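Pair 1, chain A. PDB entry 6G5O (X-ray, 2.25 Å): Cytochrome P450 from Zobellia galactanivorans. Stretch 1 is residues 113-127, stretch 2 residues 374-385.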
# COMPACT_ATOMS: atom_id res chain seq x y z
N GLU A 113 19.15 -14.98 -8.38
CA GLU A 113 20.24 -14.47 -7.56
C GLU A 113 20.09 -14.80 -6.05
O GLU A 113 21.07 -15.10 -5.35
CB GLU A 113 20.46 -12.98 -7.85
CG GLU A 113 20.71 -12.03 -6.67
CD GLU A 113 20.77 -10.56 -7.10
OE1 GLU A 113 19.95 -9.70 -6.63
OE2 GLU A 113 21.65 -10.23 -7.94
N THR A 114 18.86 -14.77 -5.54
CA THR A 114 18.64 -15.14 -4.15
C THR A 114 18.85 -16.66 -3.90
O THR A 114 19.27 -17.07 -2.81
CB THR A 114 17.23 -14.72 -3.72
OG1 THR A 114 17.08 -13.30 -3.91
CG2 THR A 114 16.98 -15.07 -2.27
N LEU A 115 18.55 -17.48 -4.90
CA LEU A 115 18.83 -18.91 -4.84
C LEU A 115 20.32 -19.22 -4.78
O LEU A 115 20.71 -20.11 -4.06
CB LEU A 115 18.16 -19.66 -5.99
CG LEU A 115 16.67 -19.87 -5.70
CD1 LEU A 115 15.94 -20.35 -6.95
CD2 LEU A 115 16.48 -20.83 -4.51
N LEU A 116 21.15 -18.46 -5.51
CA LEU A 116 22.61 -18.53 -5.38
C LEU A 116 23.16 -18.07 -4.04
O LEU A 116 24.07 -18.70 -3.54
CB LEU A 116 23.32 -17.71 -6.46
CG LEU A 116 23.36 -18.20 -7.91
CD1 LEU A 116 24.72 -17.86 -8.54
CD2 LEU A 116 23.03 -19.68 -8.07
N LYS A 117 22.65 -16.97 -3.48
CA LYS A 117 23.13 -16.49 -2.16
C LYS A 117 22.75 -17.49 -1.08
O LYS A 117 23.48 -17.66 -0.11
CB LYS A 117 22.63 -15.07 -1.80
N GLY A 118 21.62 -18.18 -1.28
CA GLY A 118 21.12 -19.16 -0.32
C GLY A 118 20.28 -18.54 0.79
O GLY A 118 19.16 -18.97 1.02
N SER A 119 20.84 -17.54 1.49
CA SER A 119 20.17 -16.84 2.56
C SER A 119 20.32 -15.31 2.42
O SER A 119 21.41 -14.83 2.14
CB SER A 119 20.75 -17.29 3.88
OG SER A 119 20.36 -16.41 4.93
N VAL A 120 19.22 -14.56 2.61
CA VAL A 120 19.22 -13.11 2.45
C VAL A 120 18.37 -12.41 3.48
O VAL A 120 17.50 -13.02 4.10
CB VAL A 120 18.71 -12.66 1.06
CG1 VAL A 120 19.71 -13.01 -0.03
CG2 VAL A 120 17.36 -13.30 0.71
N GLU A 121 18.64 -11.14 3.69
CA GLU A 121 17.78 -10.35 4.52
C GLU A 121 16.67 -9.83 3.59
O GLU A 121 16.91 -8.96 2.77
CB GLU A 121 18.54 -9.21 5.23
CG GLU A 121 17.78 -8.63 6.42
CD GLU A 121 16.63 -7.73 5.97
OE1 GLU A 121 16.90 -6.70 5.30
OE2 GLU A 121 15.45 -8.04 6.27
N VAL A 122 15.46 -10.37 3.75
CA VAL A 122 14.36 -10.12 2.79
C VAL A 122 13.94 -8.65 2.66
O VAL A 122 13.74 -8.17 1.56
CB VAL A 122 13.14 -10.99 3.12
CG1 VAL A 122 11.93 -10.62 2.25
CG2 VAL A 122 13.48 -12.46 2.90
N VAL A 123 13.81 -7.94 3.77
CA VAL A 123 13.30 -6.57 3.70
C VAL A 123 14.12 -5.66 2.78
O VAL A 123 13.56 -5.05 1.86
CB VAL A 123 13.19 -5.93 5.08
CG1 VAL A 123 12.70 -4.49 4.96
CG2 VAL A 123 12.20 -6.70 5.89
N THR A 124 15.44 -5.59 3.02
CA THR A 124 16.35 -4.72 2.25
C THR A 124 16.93 -5.36 0.98
O THR A 124 16.89 -4.75 -0.10
CB THR A 124 17.47 -4.19 3.15
OG1 THR A 124 16.86 -3.49 4.23
CG2 THR A 124 18.40 -3.22 2.41
N ASP A 125 17.46 -6.57 1.10
CA ASP A 125 18.13 -7.23 -0.02
C ASP A 125 17.17 -7.79 -1.07
O ASP A 125 17.60 -8.08 -2.18
CB ASP A 125 19.03 -8.40 0.45
CG ASP A 125 20.13 -7.97 1.45
OD1 ASP A 125 20.34 -6.76 1.71
OD2 ASP A 125 20.78 -8.91 1.99
N PHE A 126 15.90 -7.97 -0.73
CA PHE A 126 14.96 -8.58 -1.67
C PHE A 126 13.76 -7.63 -1.94
O PHE A 126 13.56 -7.21 -3.04
CB PHE A 126 14.50 -9.96 -1.16
CG PHE A 126 13.63 -10.70 -2.13
CD1 PHE A 126 12.32 -10.31 -2.35
CD2 PHE A 126 14.12 -11.77 -2.83
CE1 PHE A 126 11.53 -10.98 -3.25
CE2 PHE A 126 13.34 -12.45 -3.73
CZ PHE A 126 12.03 -12.05 -3.94
N ALA A 127 12.98 -7.29 -0.93
CA ALA A 127 11.75 -6.53 -1.11
C ALA A 127 11.98 -5.10 -1.63
O ALA A 127 11.35 -4.70 -2.60
CB ALA A 127 10.98 -6.52 0.19
N GLY A 374 4.49 -6.13 9.85
CA GLY A 374 5.52 -6.85 9.13
C GLY A 374 6.81 -7.00 9.94
O GLY A 374 6.77 -7.21 11.15
N PHE A 375 7.94 -6.87 9.26
CA PHE A 375 9.27 -7.05 9.84
C PHE A 375 10.22 -5.90 9.50
O PHE A 375 10.20 -5.38 8.38
CB PHE A 375 9.88 -8.32 9.29
CG PHE A 375 9.05 -9.52 9.54
CD1 PHE A 375 9.21 -10.27 10.70
CD2 PHE A 375 8.08 -9.91 8.63
CE1 PHE A 375 8.45 -11.40 10.93
CE2 PHE A 375 7.33 -11.05 8.83
CZ PHE A 375 7.50 -11.79 9.99
N HIS A 376 11.04 -5.49 10.48
CA HIS A 376 12.14 -4.55 10.23
C HIS A 376 13.22 -5.31 9.48
O HIS A 376 13.89 -4.77 8.60
CB HIS A 376 12.65 -3.96 11.54
CG HIS A 376 11.77 -2.88 12.11
ND1 HIS A 376 11.37 -1.78 11.38
CD2 HIS A 376 11.23 -2.72 13.34
CE1 HIS A 376 10.60 -1.00 12.13
NE2 HIS A 376 10.51 -1.55 13.32
N ASN A 377 13.40 -6.57 9.83
CA ASN A 377 14.31 -7.45 9.10
C ASN A 377 13.89 -8.90 9.30
O ASN A 377 13.23 -9.21 10.26
CB ASN A 377 15.78 -7.21 9.55
CG ASN A 377 15.96 -7.33 11.06
OD1 ASN A 377 15.71 -6.37 11.84
ND2 ASN A 377 16.37 -8.54 11.49
N ILE A 378 14.25 -9.77 8.37
CA ILE A 378 13.95 -11.18 8.50
C ILE A 378 14.85 -11.88 7.55
O ILE A 378 14.85 -11.57 6.36
CB ILE A 378 12.45 -11.54 8.22
CG1 ILE A 378 12.23 -13.06 8.20
CG2 ILE A 378 11.92 -10.94 6.92
CD1 ILE A 378 10.85 -13.51 8.66
N GLN A 379 15.63 -12.84 8.08
CA GLN A 379 16.61 -13.57 7.28
C GLN A 379 15.95 -14.83 6.85
O GLN A 379 15.42 -15.55 7.68
CB GLN A 379 17.86 -13.94 8.11
CG GLN A 379 18.93 -12.86 8.21
CD GLN A 379 19.79 -12.73 6.96
OE1 GLN A 379 19.94 -13.68 6.17
NE2 GLN A 379 20.36 -11.55 6.78
N ILE A 380 16.00 -15.13 5.56
CA ILE A 380 15.34 -16.31 5.06
C ILE A 380 16.22 -17.02 4.07
O ILE A 380 16.85 -16.39 3.23
CB ILE A 380 13.95 -15.99 4.42
CG1 ILE A 380 13.08 -15.21 5.41
CG2 ILE A 380 13.23 -17.27 4.03
CD1 ILE A 380 11.64 -15.02 5.00
N LYS A 381 16.20 -18.35 4.17
CA LYS A 381 16.97 -19.21 3.31
C LYS A 381 16.03 -19.70 2.23
O LYS A 381 14.94 -20.14 2.54
CB LYS A 381 17.45 -20.42 4.14
CG LYS A 381 18.21 -21.47 3.34
CD LYS A 381 19.70 -21.42 3.60
CE LYS A 381 20.35 -22.82 3.53
NZ LYS A 381 20.44 -23.37 2.15
N PHE A 382 16.44 -19.65 0.96
CA PHE A 382 15.63 -20.12 -0.14
C PHE A 382 16.30 -21.39 -0.64
O PHE A 382 17.45 -21.29 -1.09
CB PHE A 382 15.64 -19.11 -1.29
CG PHE A 382 14.82 -17.85 -1.04
CD1 PHE A 382 14.88 -17.16 0.15
CD2 PHE A 382 14.03 -17.33 -2.06
CE1 PHE A 382 14.13 -16.00 0.34
CE2 PHE A 382 13.30 -16.15 -1.88
CZ PHE A 382 13.35 -15.50 -0.67
N ASN A 383 15.64 -22.55 -0.59
CA ASN A 383 16.24 -23.81 -1.11
C ASN A 383 15.67 -24.10 -2.51
O ASN A 383 14.46 -23.99 -2.72
CB ASN A 383 15.95 -25.00 -0.18
CG ASN A 383 16.11 -24.65 1.31
OD1 ASN A 383 17.17 -24.22 1.76
ND2 ASN A 383 15.03 -24.84 2.09
N PRO A 384 16.51 -24.51 -3.46
CA PRO A 384 16.11 -24.63 -4.86
C PRO A 384 15.30 -25.87 -5.23
O PRO A 384 15.49 -26.92 -4.64
CB PRO A 384 17.47 -24.72 -5.56
CG PRO A 384 18.30 -25.52 -4.61
CD PRO A 384 17.88 -25.03 -3.24
N LEU A 385 14.45 -25.77 -6.24
CA LEU A 385 13.88 -26.96 -6.90
C LEU A 385 14.89 -27.47 -7.93
O LEU A 385 14.90 -28.65 -8.30
CB LEU A 385 12.55 -26.61 -7.59

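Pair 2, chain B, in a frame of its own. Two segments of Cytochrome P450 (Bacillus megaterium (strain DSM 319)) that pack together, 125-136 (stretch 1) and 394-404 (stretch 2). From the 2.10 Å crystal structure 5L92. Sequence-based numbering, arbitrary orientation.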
# COMPACT_ATOMS: atom_id res chain seq x y z
N GLU B 125 -3.45 25.68 1.86
CA GLU B 125 -4.83 25.67 1.40
C GLU B 125 -5.84 25.48 2.53
O GLU B 125 -6.98 25.93 2.41
CB GLU B 125 -4.98 24.60 0.32
CG GLU B 125 -4.23 25.02 -0.96
CD GLU B 125 -4.36 24.01 -2.07
OE1 GLU B 125 -5.08 23.01 -1.87
OE2 GLU B 125 -3.74 24.23 -3.15
N VAL B 126 -5.45 24.86 3.64
CA VAL B 126 -6.39 24.68 4.74
C VAL B 126 -5.96 25.45 5.99
O VAL B 126 -6.50 25.21 7.07
CB VAL B 126 -6.62 23.18 5.04
CG1 VAL B 126 -7.36 22.51 3.86
CG2 VAL B 126 -5.31 22.46 5.31
N GLU B 127 -5.00 26.39 5.84
CA GLU B 127 -4.58 27.25 6.94
C GLU B 127 -5.77 27.90 7.63
O GLU B 127 -5.75 28.13 8.84
CB GLU B 127 -3.59 28.31 6.41
CG GLU B 127 -2.96 29.26 7.43
CD GLU B 127 -1.95 28.59 8.35
OE1 GLU B 127 -1.40 27.53 7.96
OE2 GLU B 127 -1.70 29.13 9.46
N HIS B 128 -6.84 28.19 6.88
CA HIS B 128 -8.02 28.85 7.45
C HIS B 128 -8.94 27.94 8.27
O HIS B 128 -9.76 28.45 9.04
CB HIS B 128 -8.83 29.52 6.34
CG HIS B 128 -9.54 28.57 5.42
ND1 HIS B 128 -8.89 27.88 4.41
CD2 HIS B 128 -10.84 28.20 5.33
CE1 HIS B 128 -9.76 27.13 3.76
NE2 HIS B 128 -10.95 27.30 4.29
N LEU B 129 -8.84 26.61 8.14
CA LEU B 129 -9.70 25.71 8.91
C LEU B 129 -9.08 25.40 10.27
O LEU B 129 -7.87 25.16 10.38
CB LEU B 129 -9.95 24.42 8.13
CG LEU B 129 -10.54 24.57 6.71
CD1 LEU B 129 -10.60 23.21 5.99
CD2 LEU B 129 -11.92 25.21 6.70
N GLU B 130 -9.89 25.43 11.30
CA GLU B 130 -9.44 25.00 12.62
C GLU B 130 -9.42 23.48 12.71
O GLU B 130 -8.57 22.90 13.40
CB GLU B 130 -10.34 25.62 13.70
CG GLU B 130 -9.94 25.32 15.19
CD GLU B 130 -8.57 25.93 15.61
OE1 GLU B 130 -8.03 26.79 14.86
OE2 GLU B 130 -8.03 25.56 16.69
N ASP B 131 -10.31 22.82 11.99
CA ASP B 131 -10.46 21.37 11.98
C ASP B 131 -10.28 20.88 10.54
O ASP B 131 -10.93 21.40 9.63
CB ASP B 131 -11.85 20.95 12.50
CG ASP B 131 -12.04 21.23 13.99
OD1 ASP B 131 -11.05 21.21 14.74
OD2 ASP B 131 -13.20 21.47 14.41
N ILE B 132 -9.39 19.91 10.34
CA ILE B 132 -9.09 19.42 8.99
C ILE B 132 -9.17 17.90 8.94
O ILE B 132 -8.95 17.20 9.93
CB ILE B 132 -7.71 19.88 8.50
CG1 ILE B 132 -6.63 19.43 9.47
CG2 ILE B 132 -7.68 21.41 8.35
CD1 ILE B 132 -5.23 19.74 9.00
N ASP B 133 -9.45 17.39 7.75
CA ASP B 133 -9.43 15.96 7.47
C ASP B 133 -8.04 15.60 6.94
O ASP B 133 -7.71 15.86 5.78
CB ASP B 133 -10.54 15.62 6.48
CG ASP B 133 -10.64 14.12 6.17
OD1 ASP B 133 -9.82 13.33 6.66
OD2 ASP B 133 -11.54 13.74 5.43
N ILE B 134 -7.21 15.00 7.79
CA ILE B 134 -5.85 14.60 7.41
C ILE B 134 -5.88 13.88 6.06
O ILE B 134 -4.95 14.03 5.24
CB ILE B 134 -5.20 13.71 8.48
CG1 ILE B 134 -5.02 14.45 9.81
CG2 ILE B 134 -3.85 13.22 8.02
CD1 ILE B 134 -4.40 15.80 9.68
N VAL B 135 -6.92 13.09 5.83
CA VAL B 135 -6.97 12.24 4.64
C VAL B 135 -7.26 13.09 3.41
O VAL B 135 -6.41 13.23 2.52
CB VAL B 135 -8.00 11.10 4.82
CG1 VAL B 135 -8.22 10.37 3.51
CG2 VAL B 135 -7.56 10.08 5.90
N GLU B 136 -8.42 13.74 3.39
CA GLU B 136 -8.81 14.49 2.20
C GLU B 136 -7.83 15.62 1.90
O GLU B 136 -7.50 15.87 0.73
CB GLU B 136 -10.23 15.03 2.37
CG GLU B 136 -10.77 15.80 1.14
CD GLU B 136 -12.05 16.60 1.41
OE1 GLU B 136 -12.91 16.12 2.17
OE2 GLU B 136 -12.18 17.72 0.87
N GLY B 394 -6.76 1.09 6.38
CA GLY B 394 -6.64 2.50 6.66
C GLY B 394 -7.99 3.09 6.95
O GLY B 394 -8.99 2.37 7.05
N LEU B 395 -7.99 4.40 7.10
CA LEU B 395 -9.21 5.14 7.37
C LEU B 395 -9.61 5.98 6.17
O LEU B 395 -8.77 6.50 5.45
CB LEU B 395 -9.01 6.03 8.58
CG LEU B 395 -8.57 5.26 9.82
CD1 LEU B 395 -8.31 6.26 10.93
CD2 LEU B 395 -9.62 4.22 10.26
N LYS B 396 -10.91 6.16 6.00
CA LYS B 396 -11.44 6.97 4.92
C LYS B 396 -11.39 8.46 5.22
O LYS B 396 -11.36 9.28 4.29
CB LYS B 396 -12.88 6.56 4.64
CG LYS B 396 -13.02 5.04 4.29
CD LYS B 396 -14.46 4.55 4.35
CE LYS B 396 -15.37 5.38 3.48
NZ LYS B 396 -14.82 5.57 2.11
N GLU B 397 -11.42 8.83 6.51
CA GLU B 397 -11.30 10.21 6.94
C GLU B 397 -10.62 10.21 8.31
O GLU B 397 -10.58 9.18 9.00
CB GLU B 397 -12.66 10.93 6.97
CG GLU B 397 -13.71 10.37 7.95
CD GLU B 397 -14.73 11.45 8.42
OE1 GLU B 397 -15.33 12.14 7.55
OE2 GLU B 397 -14.92 11.63 9.66
N LEU B 398 -10.06 11.35 8.70
CA LEU B 398 -9.41 11.45 10.01
C LEU B 398 -9.45 12.92 10.44
O LEU B 398 -8.54 13.70 10.14
CB LEU B 398 -7.99 10.89 9.93
CG LEU B 398 -7.11 10.93 11.19
CD1 LEU B 398 -7.79 10.37 12.37
CD2 LEU B 398 -5.86 10.14 10.97
N LEU B 399 -10.54 13.29 11.11
CA LEU B 399 -10.76 14.69 11.45
C LEU B 399 -9.96 15.06 12.68
O LEU B 399 -10.10 14.45 13.75
CB LEU B 399 -12.24 14.99 11.67
CG LEU B 399 -13.10 14.63 10.45
CD1 LEU B 399 -14.57 15.00 10.68
CD2 LEU B 399 -12.56 15.27 9.20
N ILE B 400 -9.11 16.08 12.52
CA ILE B 400 -8.21 16.57 13.55
C ILE B 400 -8.48 18.05 13.80
O ILE B 400 -8.74 18.81 12.87
CB ILE B 400 -6.75 16.32 13.13
CG1 ILE B 400 -6.43 14.83 13.08
CG2 ILE B 400 -5.80 17.08 14.00
CD1 ILE B 400 -6.48 14.11 14.37
N ARG B 401 -8.37 18.46 15.05
CA ARG B 401 -8.48 19.82 15.49
C ARG B 401 -7.04 20.28 15.75
O ARG B 401 -6.31 19.67 16.47
CB ARG B 401 -9.34 19.93 16.73
CG ARG B 401 -9.26 21.26 17.44
CD ARG B 401 -10.49 21.61 18.23
NE ARG B 401 -11.60 21.83 17.36
CZ ARG B 401 -12.80 22.15 17.77
NH1 ARG B 401 -13.04 22.31 19.02
NH2 ARG B 401 -13.73 22.32 16.91
N LYS B 402 -6.64 21.37 15.12
CA LYS B 402 -5.29 21.90 15.23
C LYS B 402 -4.87 22.44 16.58
O LYS B 402 -3.79 22.28 16.97
CB LYS B 402 -5.06 23.00 14.25
CG LYS B 402 -5.10 22.60 12.82
CD LYS B 402 -5.33 23.81 11.99
CE LYS B 402 -5.10 23.56 10.54
NZ LYS B 402 -5.44 24.76 9.78
N ASN B 403 -5.78 23.09 17.26
CA ASN B 403 -5.52 23.66 18.56
C ASN B 403 -4.42 24.71 18.63
O ASN B 403 -3.66 24.74 19.57
CB ASN B 403 -5.25 22.57 19.57
CG ASN B 403 -6.48 21.82 19.92
OD1 ASN B 403 -7.49 22.38 20.28
ND2 ASN B 403 -6.42 20.55 19.76
N VAL B 404 -4.35 25.56 17.64
CA VAL B 404 -3.39 26.62 17.66
C VAL B 404 -3.96 27.72 18.54
O VAL B 404 -3.40 28.07 19.55
CB VAL B 404 -3.15 27.20 16.31
CG1 VAL B 404 -2.49 26.22 15.42
CG2 VAL B 404 -4.43 27.67 15.74

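In both pairs a short strand leading into a helix lies antiparallel to a second strand, the strand directions meeting at 155° in pair 1 and 152° in pair 2; fourteen central residues superpose with an RMSD of 0.6 Å. The central rungs match: V120(A) with I380(A) corresponds to I132(B) with I400(B). Each is a hydrogen-bonded antiparallel pair, with V120(A) N to I380(A) O at 3.1 Å and I380(A) N to V120(A) O at 3.0 Å, against 2.8 Å for both I132(B) N to I400(B) O and I400(B) N to I132(B) O. The ladder extends outward at F382(A) N to G118(A) O, 2.8 Å, and at K402(B) N to E130(B) O, 3.0 Å.

Where strand gives way to helix, an acid serves both elements. E121(A) and D133(B) coincide as N-caps. OE2 of E121(A) accepts from V123(A) N and from I378(A) N across the interface, each at 3.0 Å, while its OE1 takes T124(A) N at 2.9 Å. The shorter D133(B) achieves the link to the second stretch with OD1, which accepts from L398(B) N at 2.9 Å and from V135(B) N at 3.0 Å. A carboxylate suits this place because it can satisfy backbone NH groups of both the helix start and the neighbouring segment, which is strand at I378(A) and the residue just before the strand at L398(B). Just beyond, branched apolar residues point toward the second strand: V122(A) CG2 meets I380(A) CG1 at 3.7 Å, and I134(B) CG1 meets I400(B) CG1 at 3.6 Å.

On the face carrying S119(A) and K381(A), pair 1 makes only a loose side-chain contact between these two, S119(A) CB to K381(A) CD at 4.3 Å. The matching D131(B) and R401(B) form a two-pronged salt bridge, with R401(B) NE to D131(B) OD1 and R401(B) NH2 to D131(B) OD2 both 2.7 Å; the planar guanidinium presents its edge to the carboxylate.

The sharpest divergence is at F382(A), which matches K402(B). The phenylalanine fills an apolar pocket against the preceding helix: T114(A) CG2 sits over its ring face, 3.6 Å from the ring centroid, and L115(A) CD2 reaches F382(A) CB at 3.7 Å. In pair 2 the lysine extends to a turn, where K402(B) NZ donates to V126(B) O at 2.9 Å and L129(B) O at 2.5 Å, its long chain carrying the charge to backbone carbonyls. Before the strand, G118(A) has a positive phi that would jam a CB against the preceding carbonyl; its counterpart E130(B), at phi -78°, accommodates a side chain.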